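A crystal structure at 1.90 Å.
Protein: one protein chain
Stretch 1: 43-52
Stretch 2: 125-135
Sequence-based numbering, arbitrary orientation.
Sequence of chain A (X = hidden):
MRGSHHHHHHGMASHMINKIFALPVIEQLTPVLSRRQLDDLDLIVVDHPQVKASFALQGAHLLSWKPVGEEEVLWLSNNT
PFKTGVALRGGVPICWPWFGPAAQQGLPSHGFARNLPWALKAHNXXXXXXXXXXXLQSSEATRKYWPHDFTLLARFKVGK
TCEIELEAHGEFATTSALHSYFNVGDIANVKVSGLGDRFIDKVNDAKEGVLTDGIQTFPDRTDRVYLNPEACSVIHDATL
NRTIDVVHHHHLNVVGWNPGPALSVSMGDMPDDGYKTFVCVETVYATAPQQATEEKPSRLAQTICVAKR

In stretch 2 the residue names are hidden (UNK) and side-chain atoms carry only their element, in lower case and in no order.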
# COMPACT_ATOMS: atom_id res chain seq x y z
N LEU A 43 8.32 -3.44 -14.49
CA LEU A 43 7.29 -4.11 -13.66
C LEU A 43 7.61 -5.61 -13.54
O LEU A 43 8.12 -6.21 -14.48
CB LEU A 43 5.87 -4.00 -14.29
CG LEU A 43 5.48 -2.57 -14.69
CD1 LEU A 43 4.03 -2.50 -15.21
CD2 LEU A 43 5.63 -1.62 -13.46
N ILE A 44 7.31 -6.18 -12.38
CA ILE A 44 7.35 -7.62 -12.16
C ILE A 44 5.91 -8.11 -12.09
O ILE A 44 5.12 -7.66 -11.27
CB ILE A 44 8.12 -7.99 -10.86
CG1 ILE A 44 9.54 -7.35 -10.84
CG2 ILE A 44 8.07 -9.52 -10.66
CD1 ILE A 44 10.52 -7.87 -11.96
N VAL A 45 5.57 -9.03 -13.00
CA VAL A 45 4.21 -9.45 -13.17
C VAL A 45 4.09 -10.95 -12.83
O VAL A 45 4.83 -11.76 -13.36
CB VAL A 45 3.68 -9.18 -14.61
CG1 VAL A 45 2.27 -9.71 -14.74
CG2 VAL A 45 3.74 -7.65 -14.97
N VAL A 46 3.17 -11.27 -11.92
CA VAL A 46 2.88 -12.62 -11.48
C VAL A 46 1.60 -13.04 -12.22
O VAL A 46 0.52 -12.49 -12.01
CB VAL A 46 2.61 -12.68 -9.93
CG1 VAL A 46 2.19 -14.13 -9.49
CG2 VAL A 46 3.83 -12.21 -9.12
N ASP A 47 1.72 -14.03 -13.10
CA ASP A 47 0.53 -14.53 -13.74
C ASP A 47 0.53 -16.04 -13.43
O ASP A 47 1.16 -16.84 -14.14
CB ASP A 47 0.64 -14.27 -15.25
CG ASP A 47 -0.60 -14.74 -16.03
OD1 ASP A 47 -1.46 -15.47 -15.49
OD2 ASP A 47 -0.71 -14.38 -17.23
N HIS A 48 -0.10 -16.40 -12.31
CA HIS A 48 -0.02 -17.75 -11.76
C HIS A 48 -1.44 -18.30 -11.80
O HIS A 48 -2.40 -17.52 -11.75
CB HIS A 48 0.50 -17.58 -10.30
CG HIS A 48 0.58 -18.84 -9.50
ND1 HIS A 48 -0.51 -19.42 -8.89
CD2 HIS A 48 1.65 -19.56 -9.12
CE1 HIS A 48 -0.11 -20.46 -8.19
NE2 HIS A 48 1.19 -20.58 -8.32
N PRO A 49 -1.61 -19.65 -11.86
CA PRO A 49 -2.99 -20.19 -11.90
C PRO A 49 -3.92 -19.79 -10.74
O PRO A 49 -5.15 -19.72 -10.93
CB PRO A 49 -2.74 -21.70 -11.87
CG PRO A 49 -1.46 -21.86 -12.59
CD PRO A 49 -0.63 -20.73 -11.94
N GLN A 50 -3.35 -19.53 -9.55
CA GLN A 50 -4.17 -19.20 -8.39
C GLN A 50 -4.18 -17.69 -8.05
O GLN A 50 -4.87 -17.28 -7.13
CB GLN A 50 -3.58 -19.94 -7.17
CG GLN A 50 -3.65 -21.47 -7.31
CD GLN A 50 -5.10 -21.86 -7.34
OE1 GLN A 50 -5.78 -21.77 -6.33
NE2 GLN A 50 -5.60 -22.17 -8.50
N VAL A 51 -3.41 -16.88 -8.78
CA VAL A 51 -3.31 -15.44 -8.43
C VAL A 51 -2.65 -14.63 -9.56
O VAL A 51 -1.70 -15.07 -10.17
CB VAL A 51 -2.44 -15.26 -7.12
CG1 VAL A 51 -1.04 -15.99 -7.20
CG2 VAL A 51 -2.32 -13.73 -6.74
N LYS A 52 -3.14 -13.42 -9.76
CA LYS A 52 -2.50 -12.46 -10.64
C LYS A 52 -2.11 -11.26 -9.78
O LYS A 52 -2.90 -10.80 -8.98
CB LYS A 52 -3.50 -11.98 -11.70
CG LYS A 52 -3.73 -13.06 -12.77
CD LYS A 52 -4.70 -12.52 -13.82
CE LYS A 52 -4.91 -13.58 -14.93
NZ LYS A 52 -6.17 -13.37 -15.71
N UNK A 125 8.21 -20.05 -5.62
CA UNK A 125 6.82 -20.22 -6.00
C UNK A 125 6.48 -21.71 -5.87
O UNK A 125 7.39 -22.55 -5.81
c UNK A 125 7.51 -20.40 -8.46
o UNK A 125 7.93 -18.40 -9.78
o UNK A 125 7.19 -20.24 -10.80
c UNK A 125 7.55 -19.62 -9.78
c UNK A 125 6.63 -19.73 -7.43
N UNK A 126 5.20 -21.99 -5.74
CA UNK A 126 4.72 -23.35 -5.68
C UNK A 126 3.32 -23.32 -6.27
O UNK A 126 2.95 -22.33 -6.87
c UNK A 126 3.92 -23.14 -3.22
o UNK A 126 3.00 -22.36 -3.57
c UNK A 126 4.81 -23.90 -4.23
o UNK A 126 4.11 -23.35 -2.01
N UNK A 127 2.55 -24.41 -6.16
CA UNK A 127 1.23 -24.43 -6.74
C UNK A 127 0.25 -23.46 -6.09
O UNK A 127 -0.85 -23.29 -6.63
c UNK A 127 1.22 -26.83 -7.51
c UNK A 127 0.59 -25.83 -6.61
o UNK A 127 1.96 -26.47 -8.46
o UNK A 127 1.02 -28.04 -7.22
N UNK A 128 0.60 -22.89 -4.92
CA UNK A 128 -0.34 -22.01 -4.19
C UNK A 128 -0.10 -20.50 -4.49
O UNK A 128 -1.03 -19.70 -4.42
o UNK A 128 -1.51 -24.21 -2.87
c UNK A 128 -0.23 -22.23 -2.68
n UNK A 128 0.07 -24.19 -1.32
c UNK A 128 -0.60 -23.64 -2.28
N UNK A 129 1.13 -20.13 -4.82
CA UNK A 129 1.35 -18.72 -5.16
C UNK A 129 2.83 -18.44 -5.21
O UNK A 129 3.63 -19.37 -5.48
N UNK A 130 3.22 -17.17 -4.93
CA UNK A 130 4.60 -16.74 -5.14
C UNK A 130 5.07 -15.90 -3.95
O UNK A 130 4.25 -15.18 -3.35
c UNK A 130 4.73 -15.89 -6.44
c UNK A 130 4.20 -16.66 -7.65
c UNK A 130 6.20 -15.54 -6.71
N UNK A 131 6.33 -16.02 -3.58
CA UNK A 131 6.93 -15.14 -2.54
C UNK A 131 7.98 -14.32 -3.19
O UNK A 131 8.73 -14.86 -4.01
s UNK A 131 7.90 -17.99 0.44
c UNK A 131 8.76 -16.69 1.38
c UNK A 131 7.65 -16.01 -1.48
c UNK A 131 6.77 -16.98 -0.67
N UNK A 132 8.12 -13.04 -2.81
CA UNK A 132 9.14 -12.19 -3.44
C UNK A 132 9.76 -11.30 -2.37
O UNK A 132 9.06 -10.86 -1.44
c UNK A 132 8.51 -11.24 -4.48
c UNK A 132 7.82 -10.78 -6.83
c UNK A 132 7.71 -11.81 -5.68
c UNK A 132 6.26 -11.96 -5.27
N UNK A 133 11.07 -11.04 -2.52
CA UNK A 133 11.77 -10.13 -1.60
C UNK A 133 12.42 -9.07 -2.44
O UNK A 133 13.21 -9.38 -3.32
o UNK A 133 12.27 -11.90 -0.09
c UNK A 133 12.84 -10.84 -0.87
c UNK A 133 13.52 -9.88 0.09
N UNK A 134 12.12 -7.81 -2.12
CA UNK A 134 12.73 -6.65 -2.78
C UNK A 134 13.64 -5.98 -1.77
O UNK A 134 13.38 -6.00 -0.53
c UNK A 134 9.03 -7.09 -6.37
c UNK A 134 10.73 -6.17 -4.29
c UNK A 134 8.70 -7.38 -5.04
c UNK A 134 9.55 -6.93 -3.99
c UNK A 134 11.63 -5.66 -3.22
c UNK A 134 11.05 -5.94 -5.62
c UNK A 134 10.18 -6.38 -6.65
N UNK A 135 14.71 -5.33 -2.26
CA UNK A 135 15.64 -4.68 -1.32
C UNK A 135 15.95 -3.24 -1.80
O UNK A 135 16.17 -3.03 -3.00
c UNK A 135 17.99 -4.90 -0.37
c UNK A 135 19.25 -5.76 -0.37
o UNK A 135 20.05 -5.67 -1.30
o UNK A 135 19.40 -6.59 0.54
c UNK A 135 16.94 -5.47 -1.32

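Position 125 carries three carbons in a row, the last bearing two oxygens; its nearest side-chain approach to stretch 1 is 5.3 Å, from CB to His-48 CD2. This is a carboxylate on a two-carbon arm, Glu-125.

Position 126 has two carbons, the second with two oxygens, and its backbone O accepts a hydrogen bond from His-48 NE2 at 2.9 Å, with an N-H...O angle of 166°. The side chain makes it Asp-126. Its OD1 turns back to accept from the backbone N of 128 (2.8 Å between N of 128 and OD1 of Asp-126) and, less ideally, from the backbone N of 129 (3.2 Å between N of 129 and OD1 of Asp-126), bracing the turn.

Position 127 repeats the pattern, two carbons and two oxygens. Its CA-to-CB bond points away; the backbone does the touching, O lying 3.3 Å from His-48 CE1, near the ring plane, and 3.4 Å from Gln-50 CG. This is Asp-127.

At 128 two carbons end in one oxygen and one nitrogen, an amide. Its CB also points away, while its backbone O lies 3.8 Å from Gln-50 CB; the residue is Asn-128.

Position 129 has no side-chain atoms. Its CA sits 3.9 Å from the centroid of the His-48 ring, 20° off the normal, a CH-pi contact over one face. Phi/psi of 167/-152 would jam a CB against the preceding carbonyl O, which alone calls for glycine; an ideal CB would also come 3.9 Å from Val-51 CG1. This is Gly-129.

At 130 one carbon carries two more, and one of those two lies 3.7 Å from Val-46 CG1; this beta-branched, all-carbon side chain is Val-130.

Position 131 is an unbranched run of two carbons, a sulfur and a carbon, out of reach of stretch 1, hence Met-131.

Position 132 has four carbons forked at the second, and one carbon at the fork's end lies 4.0 Å from Ile-44 CG2, giving Leu-132.

Position 133 has one carbon bearing an oxygen and a carbon, out of reach: Thr-133.

Position 134 has one carbon leading into a six-carbon ring with no hydroxyl. Ile-44 CG1 approaches the ring edge, 4.3 Å from a ring carbon, so Phe-134.

Position 135 again has three carbons and two terminal oxygens, also out of reach: Glu-135.

The strands run nearly antiparallel (167°), but their axes come no closer than 9.9 Å, so side chains bridge the gap: Ile-44 and Val-46 meet alternate residues Val-130, Leu-132 and Phe-134. At the turn end, His-48 supplies the polar anchor. Its ND1 accepts from Gln-50 N at 2.9 Å, so the ring links its own type I turn to the Asp-126 carbonyl. In all, 371 Å² is buried.

Stretch 2 (125-135) EDDNGVMLTFE
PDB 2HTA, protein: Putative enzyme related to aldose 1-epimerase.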